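Local coordinates for multiheme cytochrome cf (Carboxydothermus ferrireducens DSM 11255, PDB 6QVM), which acts as an S-layer-inserted extracellular Fe(III) reductase, passing electrons through eleven c-type hemes to insoluble substrates, at the heme c site. Sequence-based numbering; all coordinates share one arbitrary frame.

The heme c site. Residues 24-25, 27-28, 35, 38-39, 70-72, 75, 77, 84-85, 89, 229, 232-233, 361-362, 365, 367, 370, 374. With HEC (heme c), chain B; HEC (heme c), chain C.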
ATOM      1  N   THR A  24      14.528  19.450 -10.207  1.00 32.35           N
ATOM      2  CA  THR A  24      15.268  20.195  -9.194  1.00 40.07           C
ATOM      3  C   THR A  24      16.405  20.982  -9.831  1.00 43.48           C
ATOM      4  O   THR A  24      16.723  20.794 -11.004  1.00 50.28           O
ATOM      5  CB  THR A  24      15.858  19.270  -8.117  1.00 38.10           C
ATOM      6  OG1 THR A  24      16.819  18.391  -8.715  1.00 44.63           O
ATOM      7  CG2 THR A  24      14.765  18.450  -7.448  1.00 31.47           C
ATOM      8  N   GLU A  25      17.017  21.869  -9.045  1.00 40.14           N
ATOM      9  CA  GLU A  25      18.206  22.571  -9.516  1.00 42.81           C
ATOM     10  C   GLU A  25      19.326  21.593  -9.839  1.00 42.84           C
ATOM     11  O   GLU A  25      20.124  21.831 -10.753  1.00 51.47           O
ATOM     12  CB  GLU A  25      18.655  23.588  -8.471  1.00 44.19           C
ATOM     13  CG  GLU A  25      17.672  24.726  -8.280  1.00 64.37           C
ATOM     14  CD  GLU A  25      17.944  25.561  -7.037  1.00 82.23           C
ATOM     15  OE1 GLU A  25      17.447  25.197  -5.948  1.00 85.19           O
ATOM     16  OE2 GLU A  25      18.648  26.589  -7.150  1.00 69.75           O
ATOM     17  N   TYR A  27      18.932  18.449 -11.021  1.00 40.25           N
ATOM     18  CA  TYR A  27      18.617  17.868 -12.324  1.00 35.32           C
ATOM     19  C   TYR A  27      18.868  18.860 -13.449  1.00 43.67           C
ATOM     20  O   TYR A  27      19.167  18.458 -14.579  1.00 40.82           O
ATOM     21  CB  TYR A  27      17.163  17.392 -12.365  1.00 35.51           C
ATOM     22  CG  TYR A  27      16.797  16.357 -11.319  1.00 39.22           C
ATOM     23  CD1 TYR A  27      17.760  15.521 -10.770  1.00 45.02           C
ATOM     24  CD2 TYR A  27      15.485  16.215 -10.886  1.00 35.57           C
ATOM     25  CE1 TYR A  27      17.426  14.574  -9.814  1.00 40.99           C
ATOM     26  CE2 TYR A  27      15.143  15.278  -9.929  1.00 39.77           C
ATOM     27  CZ  TYR A  27      16.117  14.459  -9.394  1.00 46.17           C
ATOM     28  OH  TYR A  27      15.774  13.523  -8.440  1.00 53.08           O
ATOM     29  N   ALA A  28      18.737  20.157 -13.164  1.00 37.81           N
ATOM     30  CA  ALA A  28      19.042  21.171 -14.166  1.00 38.52           C
ATOM     31  C   ALA A  28      20.526  21.164 -14.513  1.00 40.06           C
ATOM     32  O   ALA A  28      20.896  21.224 -15.690  1.00 43.63           O
ATOM     33  CB  ALA A  28      18.599  22.544 -13.667  1.00 41.71           C
ATOM     34  N   CYS A  35      14.498  24.967 -16.333  1.00 34.39           N
ATOM     35  CA  CYS A  35      13.416  24.500 -15.477  1.00 32.28           C
ATOM     36  C   CYS A  35      12.171  24.228 -16.307  1.00 35.93           C
ATOM     37  O   CYS A  35      11.509  23.199 -16.142  1.00 37.23           O
ATOM     38  CB  CYS A  35      13.111  25.538 -14.396  1.00 31.06           C
ATOM     39  SG  CYS A  35      14.548  26.187 -13.526  1.00 40.99           S
ATOM     40  N   CYS A  38      11.238  20.675 -17.962  1.00 27.35           N
ATOM     41  CA  CYS A  38      10.583  19.611 -17.215  1.00 31.95           C
ATOM     42  C   CYS A  38       9.431  20.087 -16.346  1.00 33.70           C
ATOM     43  O   CYS A  38       8.591  19.267 -15.963  1.00 39.45           O
ATOM     44  CB  CYS A  38      11.594  18.885 -16.320  1.00 27.19           C
ATOM     45  SG  CYS A  38      12.990  18.146 -17.203  1.00 35.42           S
ATOM     46  N   HIS A  39       9.369  21.375 -16.018  1.00 28.70           N
ATOM     47  CA  HIS A  39       8.334  21.913 -15.147  1.00 26.54           C
ATOM     48  C   HIS A  39       7.440  22.871 -15.918  1.00 30.00           C
ATOM     49  O   HIS A  39       7.908  23.610 -16.791  1.00 31.28           O
ATOM     50  CB  HIS A  39       8.938  22.647 -13.944  1.00 21.06           C
ATOM     51  CG  HIS A  39       9.710  21.762 -13.021  1.00 25.66           C
ATOM     52  ND1 HIS A  39       9.116  21.041 -12.007  1.00 24.89           N
ATOM     53  CD2 HIS A  39      11.032  21.479 -12.959  1.00 24.46           C
ATOM     54  CE1 HIS A  39      10.041  20.352 -11.361  1.00 30.83           C
ATOM     55  NE2 HIS A  39      11.212  20.602 -11.917  1.00 28.69           N
ATOM     56  N   THR A  70       8.735  24.868  -3.827  1.00 27.57           N
ATOM     57  CA  THR A  70       9.067  23.732  -2.984  1.00 37.61           C
ATOM     58  C   THR A  70       8.469  22.420  -3.455  1.00 33.40           C
ATOM     59  O   THR A  70       8.836  21.371  -2.915  1.00 36.75           O
ATOM     60  CB  THR A  70       8.593  23.973  -1.542  1.00 36.24           C
ATOM     61  OG1 THR A  70       7.163  24.060  -1.531  1.00 37.48           O
ATOM     62  CG2 THR A  70       9.187  25.252  -0.978  1.00 36.72           C
ATOM     63  N   SER A  71       7.580  22.438  -4.441  1.00 37.38           N
ATOM     64  CA  SER A  71       6.743  21.277  -4.693  1.00 32.58           C
ATOM     65  C   SER A  71       6.310  21.263  -6.150  1.00 34.83           C
ATOM     66  O   SER A  71       6.180  22.315  -6.781  1.00 37.63           O
ATOM     67  CB  SER A  71       5.515  21.295  -3.777  1.00 25.60           C
ATOM     68  OG  SER A  71       4.516  20.395  -4.226  1.00 30.14           O
ATOM     69  N   THR A  72       6.080  20.057  -6.669  1.00 29.07           N
ATOM     70  CA  THR A  72       5.505  19.899  -7.997  1.00 28.69           C
ATOM     71  C   THR A  72       4.018  20.216  -8.026  1.00 28.71           C
ATOM     72  O   THR A  72       3.415  20.179  -9.103  1.00 33.91           O
ATOM     73  CB  THR A  72       5.745  18.486  -8.533  1.00 26.53           C
ATOM     74  OG1 THR A  72       5.444  17.528  -7.511  1.00 31.50           O
ATOM     75  CG2 THR A  72       7.190  18.323  -8.982  1.00 27.94           C
ATOM     76  N   ILE A  75       4.839  23.603  -9.490  1.00 27.69           N
ATOM     77  CA  ILE A  75       5.421  23.452 -10.819  1.00 27.41           C
ATOM     78  C   ILE A  75       5.259  22.006 -11.281  1.00 30.55           C
ATOM     79  O   ILE A  75       6.206  21.211 -11.193  1.00 28.06           O
ATOM     80  CB  ILE A  75       6.893  23.894 -10.831  1.00 25.78           C
ATOM     81  CG1 ILE A  75       7.629  23.381  -9.588  1.00 23.09           C
ATOM     82  CG2 ILE A  75       6.976  25.405 -10.895  1.00 29.57           C
ATOM     83  CD1 ILE A  75       9.134  23.522  -9.681  1.00 26.66           C
ATOM     84  N   LEU A  77       4.988  18.640 -13.671  1.00 27.66           N
ATOM     85  CA  LEU A  77       5.914  18.212 -14.707  1.00 26.98           C
ATOM     86  C   LEU A  77       5.296  18.355 -16.091  1.00 26.32           C
ATOM     87  O   LEU A  77       4.095  18.147 -16.283  1.00 25.04           O
ATOM     88  CB  LEU A  77       6.337  16.763 -14.477  1.00 30.54           C
ATOM     89  CG  LEU A  77       7.019  16.458 -13.145  1.00 28.96           C
ATOM     90  CD1 LEU A  77       7.225  14.960 -12.983  1.00 19.71           C
ATOM     91  CD2 LEU A  77       8.345  17.191 -13.041  1.00 28.64           C
ATOM     92  N   PHE A  84      11.442  11.981 -18.317  1.00 27.32           N
ATOM     93  CA  PHE A  84      12.680  11.993 -17.547  1.00 29.71           C
ATOM     94  C   PHE A  84      12.555  11.117 -16.306  1.00 30.13           C
ATOM     95  O   PHE A  84      13.411  10.266 -16.040  1.00 40.17           O
ATOM     96  CB  PHE A  84      13.033  13.438 -17.172  1.00 34.21           C
ATOM     97  CG  PHE A  84      14.182  13.567 -16.203  1.00 27.94           C
ATOM     98  CD1 PHE A  84      15.494  13.522 -16.649  1.00 30.11           C
ATOM     99  CD2 PHE A  84      13.946  13.767 -14.850  1.00 26.16           C
ATOM    100  CE1 PHE A  84      16.544  13.653 -15.764  1.00 26.95           C
ATOM    101  CE2 PHE A  84      14.995  13.893 -13.960  1.00 36.79           C
ATOM    102  CZ  PHE A  84      16.295  13.839 -14.419  1.00 29.65           C
ATOM    103  N   MET A  85      11.464  11.282 -15.557  1.00 31.65           N
ATOM    104  CA  MET A  85      11.314  10.547 -14.308  1.00 28.49           C
ATOM    105  C   MET A  85      11.000   9.074 -14.561  1.00 37.51           C
ATOM    106  O   MET A  85      11.470   8.205 -13.821  1.00 36.03           O
ATOM    107  CB  MET A  85      10.236  11.196 -13.445  1.00 25.41           C
ATOM    108  CG  MET A  85      10.263  10.732 -12.006  1.00 25.14           C
ATOM    109  SD  MET A  85       9.236  11.734 -10.921  1.00 37.61           S
ATOM    110  CE  MET A  85       9.398  10.835  -9.379  1.00 24.18           C
ATOM    111  N   LYS A  89      15.226   9.015 -14.208  1.00 46.67           N
ATOM    112  CA  LYS A  89      15.817  10.353 -14.166  1.00 41.90           C
ATOM    113  C   LYS A  89      16.976  10.471 -15.157  1.00 41.72           C
ATOM    114  O   LYS A  89      18.074  10.929 -14.833  1.00 39.94           O
ATOM    115  CB  LYS A  89      16.233  10.720 -12.742  1.00 33.95           C
ATOM    116  CG  LYS A  89      15.144  10.366 -11.734  1.00 41.58           C
ATOM    117  CD  LYS A  89      14.943  11.423 -10.675  1.00 46.69           C
ATOM    118  CE  LYS A  89      14.239  10.836  -9.461  1.00 41.90           C
ATOM    119  NZ  LYS A  89      13.327  11.803  -8.795  1.00 43.54           N
ATOM    120  N   CYS A 229       2.311   3.730 -12.051  1.00 22.61           N
ATOM    121  CA  CYS A 229       2.794   4.207 -10.758  1.00 17.59           C
ATOM    122  C   CYS A 229       4.227   3.757 -10.509  1.00 24.71           C
ATOM    123  O   CYS A 229       5.064   4.543 -10.051  1.00 25.38           O
ATOM    124  CB  CYS A 229       1.882   3.712  -9.633  1.00 20.36           C
ATOM    125  SG  CYS A 229       0.105   3.926  -9.917  1.00 24.00           S
ATOM    126  N   CYS A 232       7.548   5.545 -12.125  1.00 28.69           N
ATOM    127  CA  CYS A 232       8.169   6.685 -11.458  1.00 31.25           C
ATOM    128  C   CYS A 232       8.602   6.378 -10.033  1.00 34.80           C
ATOM    129  O   CYS A 232       9.702   6.768  -9.636  1.00 37.61           O
ATOM    130  CB  CYS A 232       7.222   7.890 -11.434  1.00 28.47           C
ATOM    131  SG  CYS A 232       7.146   8.850 -12.970  1.00 35.23           S
ATOM    132  N   HIS A 233       7.768   5.692  -9.254  1.00 26.45           N
ATOM    133  CA  HIS A 233       8.027   5.492  -7.834  1.00 24.72           C
ATOM    134  C   HIS A 233       8.843   4.242  -7.521  1.00 26.02           C
ATOM    135  O   HIS A 233       9.402   4.147  -6.424  1.00 26.70           O
ATOM    136  CB  HIS A 233       6.700   5.435  -7.068  1.00 24.32           C
ATOM    137  CG  HIS A 233       6.009   6.759  -6.967  1.00 25.00           C
ATOM    138  ND1 HIS A 233       6.388   7.722  -6.056  1.00 25.04           N
ATOM    139  CD2 HIS A 233       4.981   7.290  -7.671  1.00 28.72           C
ATOM    140  CE1 HIS A 233       5.626   8.790  -6.205  1.00 34.19           C
ATOM    141  NE2 HIS A 233       4.759   8.551  -7.174  1.00 27.14           N
ATOM    142  N   HIS A 361      -2.556  12.484 -11.666  1.00 27.61           N
ATOM    143  CA  HIS A 361      -1.303  12.560 -10.921  1.00 24.80           C
ATOM    144  C   HIS A 361      -0.149  11.975 -11.727  1.00 33.60           C
ATOM    145  O   HIS A 361       0.943  12.553 -11.785  1.00 27.95           O
ATOM    146  CB  HIS A 361      -1.434  11.831  -9.586  1.00 25.48           C
ATOM    147  CG  HIS A 361      -0.123  11.578  -8.919  1.00 30.31           C
ATOM    148  ND1 HIS A 361       0.616  12.583  -8.333  1.00 26.52           N
ATOM    149  CD2 HIS A 361       0.597  10.442  -8.768  1.00 28.63           C
ATOM    150  CE1 HIS A 361       1.724  12.072  -7.825  1.00 29.94           C
ATOM    151  NE2 HIS A 361       1.742  10.776  -8.086  1.00 30.29           N
ATOM    152  N   ALA A 362      -0.379  10.827 -12.370  1.00 28.41           N
ATOM    153  CA  ALA A 362       0.681  10.156 -13.114  1.00 32.39           C
ATOM    154  C   ALA A 362       1.148  10.957 -14.324  1.00 33.24           C
ATOM    155  O   ALA A 362       2.263  10.730 -14.808  1.00 33.30           O
ATOM    156  CB  ALA A 362       0.209   8.771 -13.561  1.00 25.89           C
ATOM    157  N   GLY A 365       2.891  14.409 -11.881  1.00 28.48           N
ATOM    158  CA  GLY A 365       3.655  14.372 -10.644  1.00 27.55           C
ATOM    159  C   GLY A 365       3.142  15.331  -9.592  1.00 32.65           C
ATOM    160  O   GLY A 365       3.899  15.738  -8.704  1.00 36.14           O
ATOM    161  N   PRO A 367       1.344  16.175  -6.355  1.00 29.33           N
ATOM    162  CA  PRO A 367       0.884  15.438  -5.167  1.00 28.28           C
ATOM    163  C   PRO A 367      -0.522  15.799  -4.719  1.00 32.54           C
ATOM    164  O   PRO A 367      -1.115  15.046  -3.936  1.00 36.15           O
ATOM    165  CB  PRO A 367       1.921  15.810  -4.099  1.00 35.35           C
ATOM    166  CG  PRO A 367       2.489  17.107  -4.551  1.00 27.89           C
ATOM    167  CD  PRO A 367       2.468  17.076  -6.053  1.00 30.48           C
ATOM    168  N   ILE A 370      -3.340  13.008  -5.857  1.00 31.45           N
ATOM    169  CA  ILE A 370      -3.288  11.628  -5.392  1.00 28.71           C
ATOM    170  C   ILE A 370      -3.468  11.650  -3.878  1.00 29.58           C
ATOM    171  O   ILE A 370      -3.189  12.653  -3.215  1.00 30.52           O
ATOM    172  CB  ILE A 370      -1.963  10.939  -5.813  1.00 26.42           C
ATOM    173  CG1 ILE A 370      -2.093   9.413  -5.750  1.00 21.60           C
ATOM    174  CG2 ILE A 370      -0.812  11.412  -4.952  1.00 26.20           C
ATOM    175  CD1 ILE A 370      -2.906   8.822  -6.880  1.00 17.68           C
ATOM    176  N   LYS A 374      -1.383  13.366   3.794  1.00 36.90           N
ATOM    177  CA  LYS A 374      -2.100  14.620   3.989  1.00 39.70           C
ATOM    178  C   LYS A 374      -3.603  14.429   3.888  1.00 36.45           C
ATOM    179  O   LYS A 374      -4.360  15.267   4.384  1.00 37.61           O
ATOM    180  CB  LYS A 374      -1.645  15.658   2.958  1.00 34.64           C
ATOM    181  CG  LYS A 374      -2.136  15.371   1.542  1.00 37.06           C
ATOM    182  CD  LYS A 374      -1.447  16.241   0.507  1.00 30.99           C
ATOM    183  CE  LYS A 374      -2.013  15.995  -0.881  1.00 32.93           C
ATOM    184  NZ  LYS A 374      -1.785  14.599  -1.345  1.00 28.11           N
TER
HETATM  185 FE   HEC B 701      12.834  20.102 -11.036  1.00 29.93          FE
HETATM  186  CHA HEC B 701      11.222  18.310  -8.578  1.00 28.19           C
HETATM  187  CHB HEC B 701      12.680  22.909  -9.078  1.00 28.76           C
HETATM  188  CHC HEC B 701      14.653  21.832 -13.400  1.00 31.73           C
HETATM  189  CHD HEC B 701      12.700  17.372 -13.174  1.00 26.17           C
HETATM  190  NA  HEC B 701      12.105  20.524  -9.180  1.00 26.83           N
HETATM  191  C1A HEC B 701      11.438  19.649  -8.346  1.00 34.27           C
HETATM  192  C2A HEC B 701      11.010  20.374  -7.168  1.00 29.87           C
HETATM  193  C3A HEC B 701      11.402  21.651  -7.316  1.00 25.98           C
HETATM  194  C4A HEC B 701      12.097  21.766  -8.581  1.00 32.27           C
HETATM  195  CMA HEC B 701      11.174  22.808  -6.322  1.00 34.33           C
HETATM  196  CAA HEC B 701      10.215  19.754  -5.992  1.00 34.02           C
HETATM  197  CBA HEC B 701      11.051  19.762  -4.715  1.00 40.80           C
HETATM  198  CGA HEC B 701      12.050  18.636  -4.735  1.00 53.87           C
HETATM  199  O1A HEC B 701      13.171  18.829  -4.195  1.00 62.85           O
HETATM  200  O2A HEC B 701      11.727  17.550  -5.284  1.00 54.49           O
HETATM  201  NB  HEC B 701      13.528  22.010 -11.216  1.00 31.15           N
HETATM  202  C1B HEC B 701      13.386  23.000 -10.261  1.00 29.28           C
HETATM  203  C2B HEC B 701      14.106  24.167 -10.721  1.00 39.16           C
HETATM  204  C3B HEC B 701      14.645  23.880 -11.923  1.00 37.64           C
HETATM  205  C4B HEC B 701      14.302  22.508 -12.249  1.00 31.85           C
HETATM  206  CMB HEC B 701      14.168  25.501  -9.942  1.00 33.57           C
HETATM  207  CAB HEC B 701      15.498  24.814 -12.816  1.00 38.17           C
HETATM  208  CBB HEC B 701      16.817  25.226 -12.123  1.00 23.25           C
HETATM  209  NC  HEC B 701      13.507  19.693 -12.931  1.00 25.59           N
HETATM  210  C1C HEC B 701      14.273  20.540 -13.715  1.00 29.50           C
HETATM  211  C2C HEC B 701      14.614  19.844 -14.945  1.00 25.03           C
HETATM  212  C3C HEC B 701      14.120  18.588 -14.865  1.00 24.73           C
HETATM  213  C4C HEC B 701      13.392  18.486 -13.607  1.00 30.69           C
HETATM  214  CMC HEC B 701      15.516  20.435 -16.056  1.00 26.18           C
HETATM  215  CAC HEC B 701      14.197  17.444 -15.920  1.00 28.99           C
HETATM  216  CBC HEC B 701      15.643  17.047 -16.299  1.00 27.00           C
HETATM  217  ND  HEC B 701      12.078  18.150 -10.901  1.00 31.98           N
HETATM  218  C1D HEC B 701      12.148  17.200 -11.920  1.00 24.11           C
HETATM  219  C2D HEC B 701      11.545  15.977 -11.450  1.00 33.47           C
HETATM  220  C3D HEC B 701      11.084  16.277 -10.018  1.00 29.51           C
HETATM  221  C4D HEC B 701      11.460  17.643  -9.762  1.00 27.25           C
HETATM  222  CMD HEC B 701      11.400  14.650 -12.223  1.00 31.99           C
HETATM  223  CAD HEC B 701      10.388  15.323  -9.031  1.00 28.77           C
HETATM  224  CBD HEC B 701      11.492  14.566  -8.297  1.00 30.77           C
HETATM  225  CGD HEC B 701      10.911  13.658  -7.244  1.00 37.64           C
HETATM  226  O1D HEC B 701      10.000  14.102  -6.495  1.00 38.61           O
HETATM  227  O2D HEC B 701      11.376  12.491  -7.152  1.00 34.13           O
HETATM  228 FE   HEC C 703       3.315   9.739  -7.648  1.00 24.11          FE
HETATM  229  CHA HEC C 703       3.898  11.911  -5.047  1.00 25.14           C
HETATM  230  CHB HEC C 703       1.426   7.763  -5.559  1.00 19.20           C
HETATM  231  CHC HEC C 703       2.456   7.727 -10.300  1.00 27.91           C
HETATM  232  CHD HEC C 703       5.654  11.299  -9.616  1.00 25.37           C
HETATM  233  NA  HEC C 703       2.785   9.801  -5.676  1.00 19.53           N
HETATM  234  C1A HEC C 703       3.111  10.806  -4.784  1.00 26.85           C
HETATM  235  C2A HEC C 703       2.497  10.487  -3.510  1.00 24.70           C
HETATM  236  C3A HEC C 703       1.818   9.342  -3.650  1.00 25.30           C
HETATM  237  C4A HEC C 703       1.989   8.889  -5.012  1.00 23.93           C
HETATM  238  CMA HEC C 703       1.005   8.629  -2.548  1.00 20.03           C
HETATM  239  CAA HEC C 703       2.600  11.342  -2.231  1.00 22.72           C
HETATM  240  CBA HEC C 703       1.490  12.392  -2.297  1.00 32.09           C
HETATM  241  CGA HEC C 703       1.535  13.284  -1.081  1.00 40.63           C
HETATM  242  O1A HEC C 703       2.643  13.766  -0.709  1.00 40.77           O
HETATM  243  O2A HEC C 703       0.447  13.513  -0.487  1.00 37.97           O
HETATM  244  NB  HEC C 703       2.197   8.019  -7.881  1.00 23.91           N
HETATM  245  C1B HEC C 703       1.372   7.478  -6.910  1.00 19.74           C
HETATM  246  C2B HEC C 703       0.445   6.569  -7.565  1.00 21.07           C
HETATM  247  C3B HEC C 703       0.743   6.549  -8.880  1.00 22.37           C
HETATM  248  C4B HEC C 703       1.847   7.467  -9.097  1.00 21.53           C
HETATM  249  CMB HEC C 703      -0.631   5.739  -6.827  1.00 20.25           C
HETATM  250  CAB HEC C 703       0.046   5.732  -9.993  1.00 24.14           C
HETATM  251  CBB HEC C 703      -1.382   6.268 -10.235  1.00 25.86           C
HETATM  252  NC  HEC C 703       3.956   9.531  -9.575  1.00 20.49           N
HETATM  253  C1C HEC C 703       3.462   8.641 -10.507  1.00 22.64           C
HETATM  254  C2C HEC C 703       4.058   8.923 -11.798  1.00 28.69           C
HETATM  255  C3C HEC C 703       5.005   9.865 -11.605  1.00 27.93           C
HETATM  256  C4C HEC C 703       4.925  10.286 -10.210  1.00 28.49           C
HETATM  257  CMC HEC C 703       3.828   8.077 -13.077  1.00 22.22           C
HETATM  258  CAC HEC C 703       5.979  10.444 -12.665  1.00 32.09           C
HETATM  259  CBC HEC C 703       5.200  11.153 -13.787  1.00 31.83           C
HETATM  260  ND  HEC C 703       4.581  11.345  -7.363  1.00 23.94           N
HETATM  261  C1D HEC C 703       5.440  11.827  -8.352  1.00 25.45           C
HETATM  262  C2D HEC C 703       6.117  12.988  -7.831  1.00 30.95           C
HETATM  263  C3D HEC C 703       5.571  13.192  -6.413  1.00 27.15           C
HETATM  264  C4D HEC C 703       4.626  12.119  -6.203  1.00 25.66           C
HETATM  265  CMD HEC C 703       7.154  13.853  -8.571  1.00 26.87           C
HETATM  266  CAD HEC C 703       5.970  14.315  -5.434  1.00 28.88           C
HETATM  267  CBD HEC C 703       7.284  13.932  -4.769  1.00 32.60           C
HETATM  268  CGD HEC C 703       7.051  12.712  -3.919  1.00 39.03           C
HETATM  269  O1D HEC C 703       6.359  12.839  -2.876  1.00 45.02           O
HETATM  270  O2D HEC C 703       7.550  11.617  -4.286  1.00 42.36           O
HETATM  271  O   HOH W   1       0.845  13.613   2.328  1.00 42.83           O
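Two c-type hemes lie side by side, each tethered by a CXXCH motif: Cys35, Cys38 and His39 hold the chain B heme, Cys229, Cys232 and His233 the chain C heme. Their axial ligands differ. The first iron is bound by proximal His39 and, on the opposite face, by the amino-terminal nitrogen of Thr24 (N–FE 2.0 Å), as in cytochrome f; the second is bis-histidine, with His233 and His361 on opposite faces. His39 ND1 donates to Ile75 O at 3.0 Å, in the imidazole plane, which fixes the ring's rotation and would probably make it a more electron-rich ligand, while Ile75 CD1 sits over the rim of one face of that ring. On the Thr24 side, Tyr27 stands edge-on to the porphyrin, planes at 79°, its CD2 edge 3.6 Å from C1D of the chain B heme. Lys89 NZ bridges Tyr27 OH (3.0 Å) and propionate O2D of the same heme (2.6 Å). The extended Met85 chain, CG anti to the backbone N (chi1 -165°), reaches between the hemes and brings SD and CE against the chain C macrocycle. At that heme, Ile370 CG2 lies over both pyrrole A and the His361 ring. Lys374 bends at its tip (chi4 -63°), so that NZ meets propionate O2A at 2.6 Å and also donates to Pro367 O and Ile370 O; an alanine here, without these ties, would probably leave the carboxylate less well neutralised and the Pro367 and Ile370 carbonyls less firmly held.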